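Local structure of Fe-regulated protein B (Neisseria meningitidis, 4AIP) at residues B[184-190]-B[202-208]; B[699-703]-B[738-742]; B[75-79]-B[692-696]; B[137-143]-B[271-275]; B[144-150]-B[166-172]. The protein transports iron across the meningococcal outer membrane as a TonB-dependent transporter, probably by taking up siderophore-bound iron. One frame throughout, in Å; residues are numbered along the deposited sequence.

Contact 1 of 5, residues B[184-190]-B[202-208]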
# COMPACT_ATOMS: atom_id res chain seq x y z
N ASN B 184 -15.23 23.07 16.38
CA ASN B 184 -14.56 22.00 17.12
C ASN B 184 -14.01 20.79 16.34
O ASN B 184 -13.59 19.79 16.93
CB ASN B 184 -15.49 21.50 18.22
CG ASN B 184 -15.71 22.53 19.34
OD1 ASN B 184 -16.65 22.40 20.13
ND2 ASN B 184 -14.85 23.55 19.42
N TRP B 185 -14.03 20.87 15.01
CA TRP B 185 -13.43 19.86 14.18
C TRP B 185 -12.90 20.57 12.95
O TRP B 185 -13.20 21.74 12.75
CB TRP B 185 -14.47 18.80 13.77
CG TRP B 185 -15.57 19.43 12.98
CD1 TRP B 185 -16.66 20.09 13.48
CD2 TRP B 185 -15.66 19.51 11.56
NE1 TRP B 185 -17.43 20.55 12.45
CE2 TRP B 185 -16.85 20.23 11.26
CE3 TRP B 185 -14.83 19.05 10.49
CZ2 TRP B 185 -17.26 20.53 9.90
CZ3 TRP B 185 -15.23 19.33 9.16
CH2 TRP B 185 -16.47 20.06 8.88
N GLY B 186 -12.12 19.88 12.13
CA GLY B 186 -11.56 20.46 10.92
C GLY B 186 -10.79 19.46 10.12
O GLY B 186 -10.41 18.41 10.61
N VAL B 187 -10.58 19.79 8.85
CA VAL B 187 -9.78 18.99 7.92
C VAL B 187 -8.68 19.87 7.37
O VAL B 187 -8.86 21.09 7.17
CB VAL B 187 -10.61 18.39 6.76
CG1 VAL B 187 -9.75 17.61 5.86
CG2 VAL B 187 -11.64 17.39 7.29
N ARG B 188 -7.53 19.26 7.13
CA ARG B 188 -6.43 19.98 6.52
C ARG B 188 -5.84 19.18 5.41
O ARG B 188 -5.40 18.07 5.61
CB ARG B 188 -5.37 20.30 7.55
CG ARG B 188 -4.36 21.34 7.11
CD ARG B 188 -2.98 20.80 7.42
NE ARG B 188 -1.92 21.78 7.33
CZ ARG B 188 -0.76 21.55 6.70
NH1 ARG B 188 -0.56 20.39 6.09
NH2 ARG B 188 0.18 22.49 6.62
N LEU B 189 -5.87 19.74 4.21
CA LEU B 189 -5.24 19.11 3.06
C LEU B 189 -4.04 19.90 2.59
O LEU B 189 -4.01 21.12 2.65
CB LEU B 189 -6.22 18.89 1.91
CG LEU B 189 -7.59 18.41 2.35
CD1 LEU B 189 -8.61 18.83 1.28
CD2 LEU B 189 -7.60 16.91 2.57
N ASN B 190 -3.05 19.18 2.11
CA ASN B 190 -1.95 19.80 1.46
C ASN B 190 -1.50 19.03 0.23
O ASN B 190 -1.73 17.84 0.12
CB ASN B 190 -0.82 20.02 2.47
CG ASN B 190 -0.13 18.76 2.82
OD1 ASN B 190 0.86 18.42 2.23
ND2 ASN B 190 -0.65 18.06 3.78
N GLY B 202 -0.97 15.23 1.74
CA GLY B 202 -1.30 14.74 3.03
C GLY B 202 -2.67 15.20 3.41
O GLY B 202 -3.26 16.08 2.77
N ALA B 203 -3.17 14.62 4.47
CA ALA B 203 -4.42 15.02 4.97
C ALA B 203 -4.40 14.77 6.43
O ALA B 203 -3.62 13.98 6.96
CB ALA B 203 -5.57 14.26 4.29
N SER B 204 -5.29 15.45 7.09
CA SER B 204 -5.33 15.46 8.50
C SER B 204 -6.74 15.80 8.92
O SER B 204 -7.37 16.69 8.38
CB SER B 204 -4.30 16.47 8.99
OG SER B 204 -4.64 16.91 10.24
N VAL B 205 -7.26 15.03 9.87
CA VAL B 205 -8.59 15.27 10.44
C VAL B 205 -8.42 15.35 11.95
O VAL B 205 -7.61 14.64 12.53
CB VAL B 205 -9.61 14.16 9.98
CG1 VAL B 205 -9.17 12.76 10.42
CG2 VAL B 205 -11.01 14.46 10.46
N PHE B 206 -9.13 16.26 12.59
CA PHE B 206 -8.87 16.56 13.99
C PHE B 206 -10.10 17.13 14.66
O PHE B 206 -10.97 17.72 14.02
CB PHE B 206 -7.70 17.55 14.09
CG PHE B 206 -7.75 18.64 13.07
CD1 PHE B 206 -7.20 18.47 11.80
CD2 PHE B 206 -8.38 19.86 13.37
CE1 PHE B 206 -7.27 19.48 10.86
CE2 PHE B 206 -8.42 20.88 12.43
CZ PHE B 206 -7.89 20.69 11.18
N GLY B 207 -10.20 16.99 15.96
CA GLY B 207 -11.33 17.58 16.65
C GLY B 207 -11.33 17.47 18.15
O GLY B 207 -10.37 17.04 18.75
N LYS B 208 -12.45 17.86 18.73
CA LYS B 208 -12.63 18.02 20.16
C LYS B 208 -14.15 17.80 20.57
O LYS B 208 -15.08 18.34 19.96
CB LYS B 208 -11.97 19.36 20.57
CG LYS B 208 -12.68 20.31 21.46
CD LYS B 208 -11.82 21.62 21.75
CE LYS B 208 -12.04 22.66 20.61
NZ LYS B 208 -11.56 24.10 20.90

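Contact 2 of 5, residues B[699-703]-B[738-742]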
# COMPACT_ATOMS: atom_id res chain seq x y z
N LYS B 699 -6.68 34.78 5.81
CA LYS B 699 -6.48 33.96 7.03
C LYS B 699 -5.46 32.91 6.71
O LYS B 699 -5.10 32.71 5.53
CB LYS B 699 -7.74 33.18 7.45
CG LYS B 699 -9.10 33.84 7.21
CD LYS B 699 -10.14 32.73 6.81
CE LYS B 699 -11.13 33.21 5.72
NZ LYS B 699 -11.99 34.35 6.23
N ASP B 700 -5.05 32.19 7.75
CA ASP B 700 -3.98 31.21 7.59
C ASP B 700 -4.57 29.86 7.18
O ASP B 700 -3.91 28.83 7.32
CB ASP B 700 -3.14 31.11 8.86
CG ASP B 700 -2.54 32.45 9.29
OD1 ASP B 700 -2.57 33.46 8.53
OD2 ASP B 700 -1.99 32.47 10.41
N THR B 701 -5.80 29.88 6.67
CA THR B 701 -6.50 28.65 6.25
C THR B 701 -6.11 28.23 4.84
O THR B 701 -6.29 27.07 4.46
CB THR B 701 -8.09 28.72 6.40
OG1 THR B 701 -8.62 29.77 5.57
CG2 THR B 701 -8.56 28.90 7.89
N LEU B 702 -5.56 29.14 4.06
CA LEU B 702 -5.12 28.77 2.74
C LEU B 702 -3.80 29.43 2.41
O LEU B 702 -3.70 30.63 2.43
CB LEU B 702 -6.19 29.13 1.72
CG LEU B 702 -5.87 28.91 0.24
CD1 LEU B 702 -5.38 27.46 -0.07
CD2 LEU B 702 -7.03 29.37 -0.68
N ASN B 703 -2.81 28.61 2.12
CA ASN B 703 -1.45 29.06 1.85
C ASN B 703 -1.09 28.47 0.52
O ASN B 703 -1.25 27.26 0.29
CB ASN B 703 -0.44 28.53 2.88
CG ASN B 703 -0.44 29.31 4.23
OD1 ASN B 703 -0.22 30.54 4.27
ND2 ASN B 703 -0.61 28.58 5.34
N VAL B 738 0.65 23.70 -1.42
CA VAL B 738 -0.64 24.32 -1.02
C VAL B 738 -1.10 23.61 0.24
O VAL B 738 -1.08 22.38 0.25
CB VAL B 738 -1.77 24.20 -2.16
CG1 VAL B 738 -3.04 24.92 -1.76
CG2 VAL B 738 -1.31 24.76 -3.53
N ASN B 739 -1.50 24.33 1.29
CA ASN B 739 -2.21 23.66 2.41
C ASN B 739 -3.55 24.36 2.58
O ASN B 739 -3.63 25.59 2.40
CB ASN B 739 -1.48 23.63 3.78
CG ASN B 739 -0.61 24.82 4.02
OD1 ASN B 739 0.60 24.80 3.73
ND2 ASN B 739 -1.19 25.86 4.55
N TYR B 740 -4.59 23.60 2.95
CA TYR B 740 -5.92 24.19 3.06
C TYR B 740 -6.70 23.54 4.16
O TYR B 740 -6.72 22.32 4.25
CB TYR B 740 -6.66 24.09 1.74
CG TYR B 740 -8.13 24.54 1.82
CD1 TYR B 740 -8.45 25.85 2.16
CD2 TYR B 740 -9.17 23.66 1.56
CE1 TYR B 740 -9.74 26.26 2.27
CE2 TYR B 740 -10.49 24.08 1.63
CZ TYR B 740 -10.77 25.38 2.00
OH TYR B 740 -12.06 25.86 2.06
N LYS B 741 -7.35 24.38 4.97
CA LYS B 741 -7.96 24.01 6.23
C LYS B 741 -9.40 24.44 6.21
O LYS B 741 -9.70 25.62 6.01
CB LYS B 741 -7.35 24.83 7.35
CG LYS B 741 -6.55 24.19 8.46
CD LYS B 741 -6.38 25.39 9.46
CE LYS B 741 -5.58 25.16 10.68
NZ LYS B 741 -4.19 25.25 10.30
N PHE B 742 -10.30 23.49 6.46
CA PHE B 742 -11.72 23.76 6.55
C PHE B 742 -12.41 22.94 7.66
O PHE B 742 -13.05 23.52 8.52
CB PHE B 742 -12.39 23.52 5.19
CG PHE B 742 -12.30 22.09 4.70
CD1 PHE B 742 -13.29 21.16 5.03
CD2 PHE B 742 -11.25 21.69 3.88
CE1 PHE B 742 -13.22 19.83 4.56
CE2 PHE B 742 -11.19 20.38 3.36
CZ PHE B 742 -12.17 19.44 3.71
OXT PHE B 742 -12.41 21.70 7.72

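Contact 3 of 5, residues B[75-79]-B[692-696]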
# COMPACT_ATOMS: atom_id res chain seq x y z
N GLN B 75 3.08 27.88 12.12
CA GLN B 75 2.47 28.85 11.28
C GLN B 75 3.52 29.32 10.22
O GLN B 75 3.19 29.51 9.04
CB GLN B 75 1.96 29.96 12.18
CG GLN B 75 2.40 31.35 11.79
CD GLN B 75 1.42 31.94 10.81
OE1 GLN B 75 1.31 31.50 9.65
NE2 GLN B 75 0.64 32.91 11.28
N GLN B 76 4.78 29.43 10.63
CA GLN B 76 5.85 29.69 9.69
C GLN B 76 6.02 28.56 8.76
O GLN B 76 6.05 28.78 7.57
CB GLN B 76 7.19 29.82 10.40
CG GLN B 76 7.45 31.15 11.08
CD GLN B 76 8.83 31.12 11.80
OE1 GLN B 76 9.33 30.06 12.25
NE2 GLN B 76 9.45 32.29 11.90
N LYS B 77 6.15 27.34 9.29
CA LYS B 77 6.29 26.12 8.46
C LYS B 77 5.20 26.00 7.35
O LYS B 77 5.47 25.51 6.20
CB LYS B 77 6.25 24.91 9.40
CG LYS B 77 7.00 23.73 8.97
CD LYS B 77 6.72 22.59 9.95
CE LYS B 77 5.38 21.86 9.51
NZ LYS B 77 4.76 21.25 10.73
N ASP B 78 3.97 26.47 7.66
CA ASP B 78 2.93 26.40 6.65
C ASP B 78 3.17 27.37 5.50
O ASP B 78 2.51 27.25 4.45
CB ASP B 78 1.54 26.72 7.22
CG ASP B 78 0.95 25.59 8.07
OD1 ASP B 78 1.43 24.41 8.01
OD2 ASP B 78 0.01 25.96 8.80
N GLU B 79 4.09 28.34 5.70
CA GLU B 79 4.41 29.30 4.63
C GLU B 79 5.63 28.88 3.83
O GLU B 79 6.08 29.58 2.91
CB GLU B 79 4.61 30.68 5.20
CG GLU B 79 3.37 31.24 5.89
CD GLU B 79 3.65 32.48 6.70
OE1 GLU B 79 4.83 32.93 6.76
OE2 GLU B 79 2.68 33.01 7.29
N ALA B 692 7.84 32.71 -2.16
CA ALA B 692 6.68 33.52 -2.00
C ALA B 692 5.64 32.71 -1.19
O ALA B 692 5.46 31.51 -1.42
CB ALA B 692 6.16 33.89 -3.36
N ASN B 693 4.95 33.38 -0.27
CA ASN B 693 3.78 32.82 0.39
C ASN B 693 2.54 33.71 0.12
O ASN B 693 2.49 34.90 0.50
CB ASN B 693 4.05 32.71 1.90
CG ASN B 693 2.79 32.47 2.72
OD1 ASN B 693 2.33 33.35 3.42
ND2 ASN B 693 2.24 31.27 2.65
N TRP B 694 1.55 33.16 -0.55
CA TRP B 694 0.28 33.90 -0.58
C TRP B 694 -0.90 33.28 0.07
O TRP B 694 -1.05 32.05 0.11
CB TRP B 694 -0.01 34.63 -1.90
CG TRP B 694 -0.92 34.15 -2.91
CD1 TRP B 694 -0.73 33.10 -3.79
CD2 TRP B 694 -2.14 34.79 -3.33
NE1 TRP B 694 -1.83 32.99 -4.69
CE2 TRP B 694 -2.70 34.01 -4.40
CE3 TRP B 694 -2.86 35.86 -2.82
CZ2 TRP B 694 -3.89 34.32 -5.03
CZ3 TRP B 694 -4.07 36.18 -3.45
CH2 TRP B 694 -4.57 35.41 -4.55
N LYS B 695 -1.68 34.18 0.64
CA LYS B 695 -2.73 33.84 1.51
C LYS B 695 -3.91 34.47 0.86
O LYS B 695 -4.31 35.58 1.26
CB LYS B 695 -2.51 34.46 2.89
CG LYS B 695 -1.48 33.78 3.80
CD LYS B 695 -1.38 34.56 5.10
CE LYS B 695 -0.13 34.17 5.86
NZ LYS B 695 -0.20 32.70 6.20
N PRO B 696 -4.50 33.79 -0.13
CA PRO B 696 -5.54 34.35 -0.97
C PRO B 696 -6.83 34.70 -0.23
O PRO B 696 -7.68 35.39 -0.78
CB PRO B 696 -5.80 33.23 -1.97
CG PRO B 696 -4.59 32.30 -1.87
CD PRO B 696 -4.27 32.37 -0.43
O HOH W 1 7.32 29.93 0.48

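Contact 4 of 5, residues B[137-143]-B[271-275]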
# COMPACT_ATOMS: atom_id res chain seq x y z
N PHE B 137 18.33 8.89 11.85
CA PHE B 137 17.06 9.21 11.25
C PHE B 137 16.64 10.59 11.65
O PHE B 137 16.67 10.97 12.84
CB PHE B 137 16.04 8.21 11.79
CG PHE B 137 14.83 8.10 10.96
CD1 PHE B 137 13.82 9.03 11.07
CD2 PHE B 137 14.72 7.09 10.03
CE1 PHE B 137 12.72 8.96 10.25
CE2 PHE B 137 13.59 6.99 9.21
CZ PHE B 137 12.61 7.91 9.33
N ILE B 138 16.24 11.35 10.65
CA ILE B 138 15.78 12.69 10.90
C ILE B 138 14.31 12.75 10.60
O ILE B 138 13.86 12.37 9.52
CB ILE B 138 16.57 13.74 10.12
CG1 ILE B 138 18.06 13.53 10.42
CG2 ILE B 138 16.07 15.20 10.48
CD1 ILE B 138 19.05 14.29 9.50
N VAL B 139 13.59 13.23 11.61
CA VAL B 139 12.15 13.22 11.62
C VAL B 139 11.68 14.09 10.44
O VAL B 139 12.36 14.96 10.01
CB VAL B 139 11.68 13.79 12.97
CG1 VAL B 139 12.15 15.23 13.08
CG2 VAL B 139 10.16 13.66 13.11
N ASP B 140 10.47 13.80 9.99
CA ASP B 140 9.77 14.47 8.93
C ASP B 140 9.06 15.69 9.55
O ASP B 140 8.27 15.53 10.47
CB ASP B 140 8.71 13.46 8.48
CG ASP B 140 7.94 13.88 7.24
OD1 ASP B 140 7.59 15.09 7.02
OD2 ASP B 140 7.66 12.93 6.45
N PRO B 141 9.27 16.89 9.00
CA PRO B 141 8.72 18.10 9.62
C PRO B 141 7.22 18.17 9.44
O PRO B 141 6.52 19.00 10.08
CB PRO B 141 9.38 19.25 8.83
CG PRO B 141 9.81 18.61 7.51
CD PRO B 141 10.18 17.18 7.88
N ALA B 142 6.70 17.32 8.56
CA ALA B 142 5.24 17.29 8.38
C ALA B 142 4.59 16.87 9.70
O ALA B 142 3.54 17.37 10.04
CB ALA B 142 4.85 16.33 7.23
N LEU B 143 5.25 16.00 10.47
CA LEU B 143 4.74 15.64 11.81
C LEU B 143 4.80 16.76 12.88
O LEU B 143 4.06 16.71 13.90
CB LEU B 143 5.47 14.40 12.33
CG LEU B 143 5.41 13.17 11.44
CD1 LEU B 143 6.52 12.16 11.81
CD2 LEU B 143 4.03 12.51 11.55
N MET B 271 3.34 7.64 16.41
CA MET B 271 3.88 8.22 15.23
C MET B 271 4.65 7.21 14.42
O MET B 271 5.32 6.34 14.98
CB MET B 271 4.76 9.37 15.59
CG MET B 271 5.85 9.50 14.60
SD MET B 271 7.09 10.69 14.94
CE MET B 271 8.07 10.01 16.21
N LYS B 272 4.58 7.34 13.09
CA LYS B 272 5.41 6.52 12.26
C LYS B 272 5.97 7.39 11.15
O LYS B 272 5.24 8.20 10.60
CB LYS B 272 4.64 5.32 11.69
CG LYS B 272 5.53 4.47 10.89
CD LYS B 272 4.87 3.54 9.93
CE LYS B 272 4.39 2.31 10.57
NZ LYS B 272 4.75 1.21 9.68
N ASP B 273 7.25 7.15 10.80
CA ASP B 273 7.99 7.90 9.80
C ASP B 273 8.72 6.86 8.97
O ASP B 273 9.57 6.12 9.50
CB ASP B 273 9.06 8.69 10.57
CG ASP B 273 9.44 10.04 9.90
OD1 ASP B 273 9.75 10.05 8.69
OD2 ASP B 273 9.48 11.06 10.61
N GLN B 274 8.46 6.77 7.69
CA GLN B 274 9.07 5.68 6.94
C GLN B 274 9.66 6.08 5.58
O GLN B 274 9.04 6.83 4.79
CB GLN B 274 8.01 4.61 6.77
CG GLN B 274 8.51 3.42 6.12
CD GLN B 274 7.49 2.34 6.07
OE1 GLN B 274 7.74 1.24 6.59
NE2 GLN B 274 6.34 2.62 5.50
N HIS B 275 10.83 5.51 5.27
CA HIS B 275 11.43 5.76 3.99
C HIS B 275 11.58 4.48 3.22
O HIS B 275 12.13 3.53 3.77
CB HIS B 275 12.83 6.30 4.16
CG HIS B 275 12.93 7.53 5.00
ND1 HIS B 275 14.13 7.99 5.47
CD2 HIS B 275 11.99 8.42 5.43
CE1 HIS B 275 13.94 9.09 6.17
NE2 HIS B 275 12.65 9.39 6.15
O HOH W 2 11.90 11.53 8.04

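Contact 5 of 5, residues B[144-150]-B[166-172]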
# COMPACT_ATOMS: atom_id res chain seq x y z
N VAL B 144 5.63 17.78 12.66
CA VAL B 144 6.06 18.56 13.82
C VAL B 144 5.33 19.87 13.96
O VAL B 144 4.85 20.39 12.97
CB VAL B 144 7.65 18.70 13.90
CG1 VAL B 144 8.31 17.46 13.46
CG2 VAL B 144 8.15 19.77 13.03
N LYS B 145 5.22 20.39 15.18
CA LYS B 145 4.65 21.72 15.35
C LYS B 145 5.66 22.75 15.74
O LYS B 145 5.46 23.91 15.48
CB LYS B 145 3.48 21.75 16.32
CG LYS B 145 3.81 22.09 17.73
CD LYS B 145 2.92 21.34 18.69
CE LYS B 145 3.00 21.92 20.09
NZ LYS B 145 2.36 23.23 20.26
N VAL B 146 6.74 22.35 16.39
CA VAL B 146 7.84 23.24 16.72
C VAL B 146 9.16 22.48 16.64
O VAL B 146 9.22 21.25 16.88
CB VAL B 146 7.72 23.86 18.13
CG1 VAL B 146 6.76 25.03 18.12
CG2 VAL B 146 7.21 22.89 19.14
N VAL B 147 10.19 23.23 16.24
CA VAL B 147 11.58 22.80 16.34
C VAL B 147 12.31 23.85 17.16
O VAL B 147 12.12 25.06 16.95
CB VAL B 147 12.23 22.63 14.96
CG1 VAL B 147 13.57 22.02 15.10
CG2 VAL B 147 11.36 21.72 14.09
N SER B 148 13.12 23.38 18.09
CA SER B 148 13.99 24.19 18.95
C SER B 148 15.35 23.50 18.96
O SER B 148 15.50 22.37 18.49
CB SER B 148 13.44 24.21 20.39
OG SER B 148 12.25 25.01 20.55
N VAL B 149 16.34 24.19 19.49
CA VAL B 149 17.74 23.70 19.50
C VAL B 149 18.39 24.07 20.84
O VAL B 149 18.06 25.08 21.46
CB VAL B 149 18.55 24.21 18.25
CG1 VAL B 149 18.80 25.66 18.39
CG2 VAL B 149 19.85 23.48 18.04
N GLN B 150 19.23 23.18 21.32
CA GLN B 150 20.00 23.44 22.52
C GLN B 150 21.39 22.92 22.22
O GLN B 150 21.55 21.76 21.75
CB GLN B 150 19.33 22.83 23.80
CG GLN B 150 19.78 21.44 24.29
CD GLN B 150 21.20 21.35 25.00
OE1 GLN B 150 21.92 22.34 25.25
NE2 GLN B 150 21.58 20.12 25.30
N ALA B 166 21.03 19.26 21.10
CA ALA B 166 19.93 18.52 20.50
C ALA B 166 19.02 19.34 19.61
O ALA B 166 18.78 20.54 19.88
CB ALA B 166 19.14 17.90 21.59
N ILE B 167 18.54 18.73 18.53
CA ILE B 167 17.33 19.27 17.89
C ILE B 167 16.13 18.69 18.65
O ILE B 167 16.11 17.47 18.93
CB ILE B 167 17.24 18.97 16.37
CG1 ILE B 167 18.26 19.80 15.62
CG2 ILE B 167 15.89 19.40 15.81
CD1 ILE B 167 19.54 19.19 15.56
N ILE B 168 15.20 19.56 19.03
CA ILE B 168 14.08 19.22 19.84
C ILE B 168 12.78 19.60 19.12
O ILE B 168 12.58 20.76 18.73
CB ILE B 168 14.17 20.01 21.14
CG1 ILE B 168 15.50 19.67 21.88
CG2 ILE B 168 12.86 19.86 21.97
CD1 ILE B 168 15.71 20.50 23.17
N ALA B 169 11.91 18.62 18.96
CA ALA B 169 10.69 18.84 18.18
C ALA B 169 9.55 18.26 18.94
O ALA B 169 9.74 17.23 19.62
CB ALA B 169 10.79 18.16 16.83
N LYS B 170 8.39 18.91 18.79
CA LYS B 170 7.09 18.46 19.31
C LYS B 170 6.18 18.17 18.13
O LYS B 170 6.16 18.94 17.18
CB LYS B 170 6.48 19.55 20.20
CG LYS B 170 7.38 19.97 21.34
CD LYS B 170 6.61 20.70 22.40
CE LYS B 170 7.47 21.00 23.64
NZ LYS B 170 7.08 22.30 24.22
N THR B 171 5.48 17.04 18.18
CA THR B 171 4.49 16.70 17.17
C THR B 171 3.26 17.62 17.30
O THR B 171 2.98 18.24 18.34
CB THR B 171 4.07 15.25 17.26
OG1 THR B 171 3.65 15.01 18.62
CG2 THR B 171 5.26 14.36 16.93
N VAL B 172 2.52 17.72 16.21
CA VAL B 172 1.39 18.59 16.15
C VAL B 172 0.20 18.06 16.95
O VAL B 172 0.04 16.83 17.14
CB VAL B 172 1.02 18.85 14.66
CG1 VAL B 172 0.85 17.51 13.90
CG2 VAL B 172 -0.27 19.68 14.61

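Contact 1 of 5, residues B[184-190]-B[202-208]
F206 lays one face of its ring over the peptide of G186 on the adjacent antiparallel strand, and this is the tight part of the contact. G186 O stands above the ring centre, 3.2 Å from the plane, and F206 CZ is 3.3 Å from G186 C. The torsion responsible is chi1 of F206 (43°), which sets CG between the backbone N and the carbonyl carbon and folds the ring back over the partner strand. G186 has no side chain, and the ring lies directly on its backbone. The same residue is also bonded through its main chain, with F206 N donating to G186 O at 3.2 Å and G186 N returning a bond to F206 O. Further along, R188 N reaches S204 O at 2.9 Å, whereas the return bond from S204 N is weak. L177, L178 and L181 close around F206, and R188 sends its guanidinium to D78 of the plug in a salt bridge.

The other face is looser. V187, L189, A203 and V205 point there, and V187 CG2 comes only within 4.4 Å of V205 CG2, although L189 CD2 meets A203 CB at 3.8 Å. At the exposed end, N184 ND2 lies 3.2 Å from K208 CE as the two side chains pass at a slant, K208 also touches a bound detergent, and the bond from K208 N to N184 O is weak. With strand axes 4.7 Å apart and running at 170°, this is the first beta hairpin of the transmembrane barrel of a TonB-dependent receptor, strands 185-194 and 198-209.

Contact 2 of 5, residues B[699-703]-B[738-742]
The Y740 ring presents an edge to L702, whose CB lies near the ring plane, 4.0 Å from CD1. T701 O comes within 3.4 Å of the same CD1, from an oblique direction. The ring reaches this place because CG of Y740 stands anti to the backbone N (chi1 173°), which carries it alongside the neighbouring strand. The other flat pair is formed by the amides of N703 and N739 on the opposite face of the strands, their planes turned 71° from each other. N703 OD1 is occupied beyond this pair, accepting from K695 NZ.

Three backbone bonds fix the register. K741 N donates to T701 O at 2.9 Å; N703 and N739 form a hydrogen-bonded pair, each N donating to the other's O at 3.1 Å. Between them L702 and Y740 make a non-hydrogen-bonded pair, in which the CA of L702 points its hydrogen at N739 O. On the Y740 face, L702 and V738 lie side by side and point the same way, with CD1 of L702 3.8 Å from CG1 of V738. This apolar strip continues across a subunit boundary, since F212 and I255 of the second subunit pack on L702 and V738 respectively; E209 of that subunit packs on Y740.

The strand 733-741 pairs on its other side with strand 185-194, so the last strand of the chain meets the first of the barrel: the closure of a TonB-dependent receptor barrel. The residues 738-742 belong to the predicted TonB C-terminal box, which ends in F742.

Contact 3 of 5, residues B[75-79]-B[692-696]
E79 sets CG anti to its carbonyl carbon (chi1 -62°) and then runs extended, which sends its carboxylate from the plug toward the barrel wall. K695 comes the other way, extended until a bend at its last torsion (chi4 -61°) turns NZ to the glutamate. The two side chains meet in a salt bridge: K695 NZ donates to E79 OE2 at 3.1 Å, on the anti side of that oxygen and tilted from the carboxylate plane.

Beside the salt bridge, the N693 amide is stacked against the carboxylate of E79, the two planes 27° apart. Contact there is made by the aliphatic part of the glutamate, with E79 CG 3.4 Å from N693 OD1. Both ends of this amide are tied down elsewhere: OD1 accepts from R643, and ND2 donates to N705 and N703. A water adds a main-chain link, giving one hydrogen to E79 O at 2.8 Å and the other to A692 O at 3.1 Å.

D700 lies at the distance of a weak ion pair from K695. The acceptors gathered round this ammonium would probably favour its charged form. The lysine would help hold the negative charge of E79, while Q75 OE1, close to E79 OE2, would work against it. Chemically, the plug is attached here by a charge pair, an amide stack and a bridging water, polar and noncovalent links that hold it to the barrel wall without a continuous sheet between them.

Contact 4 of 5, residues B[137-143]-B[271-275]
An offset ring stack between F137 of the plug and H275 of the barrel is the unusual feature: the centroids are 4.6 Å apart, the planes only 21° from parallel, and the two side chains come from opposite directions. F137 CZ sits 3.4 Å above the plane of H275, displaced toward its rim. At the imidazole edge, a water in the ring plane lies 3.0 Å from H275 NE2, and this water donates to both I138 O and D273 OD1, so one molecule ties the stack to the carboxylate.

D273 is gripped from several sides. Its OD2 accepts from D140 N at 3.0 Å through the syn lone pair, while its CG faces the edge of F137 at 3.5 Å from CE1, the carboxylate plane steep to the ring. F137 gets there with CG anti to its backbone N (chi1 -160°). L143 CD1 adds an apolar cover, 3.4 Å from D273 OD2, and also meets M271 SD at 3.5 Å, the two side chains crossing at about a right angle.

The carboxylate of D140 is turned to its own chain, OD1 accepting from A142 N in an Asx turn. It lies near that of D273, a proximity that could raise the proton affinity of either acid; the bonds to D273 would counter this.

The loop 137-143 thus lies against the inner side of strand 264-276. On the barrel side T306 and Q308 of strand 302-318 and S250 of strand 246-259 flank it, and within the plug I119 and V121 of strand 118-121 and helix 85-88 cover I138 and V139.

Contact 5 of 5, residues B[144-150]-B[166-172]
V146 to Q150 pair antiparallel with A166 to K170, the strand axes 4.6 Å apart at 156°, and the ladder slips by one residue between V144 and V146, where K145 and V146 both face K170 in a classic beta bulge. K145 N donates to K170 O at 2.6 Å, almost straight (173°), while K170 N answers to V146 O at 3.1 Å. Beyond the bulge the paired bonds resume, with S148 N on I168 O at 2.8 Å and I168 N returning to S148 O.

On one face, V146 and K170 lie side by side and point the same way: CG2 of V146 touches K170 CB at 3.6 Å and follows its chain onward to CD. The K145 chain bends at chi2 (-146°) and brings CD to 3.1 Å from T171 O, while its CB packs near V172. S148 occupies the same face as V146, its OG accepting from N70 N of strand 67-73.

The opposite face is apolar and buried. V147 CG1 meets I167 CG2 at 3.6 Å at a slant. Next to this face, at the bulge, V144 CG1 approaches A169 CB at 4.2 Å. M85 of helix 85-88 packs on V144 and V147, and L107 and L109 on I167 and V149.

With strands 67-73 and 118-121 flanking them, these two strands form the centre of the four-stranded mixed sheet of the plug domain of a TonB-dependent receptor.

From the N terminus, contact 3 opens first, joining the start of the plug to a strand near the end of the barrel across more than 600 residues. Within that span contact 4 closes a loop from plug to barrel wall, and inside it in turn lie contact 5, which pairs the plug strands, and contact 1, the first barrel hairpin; these last two follow in series. Contact 2 opens after contact 3 has closed, and seals the barrel's end. Contacts 1 and 2 join through strands 185-194 and 733-741, contact 3 touches both and, through K77, reaches contact 4 as well, and contacts 4 and 5 meet where L143 O faces V172 N. No two loops cross.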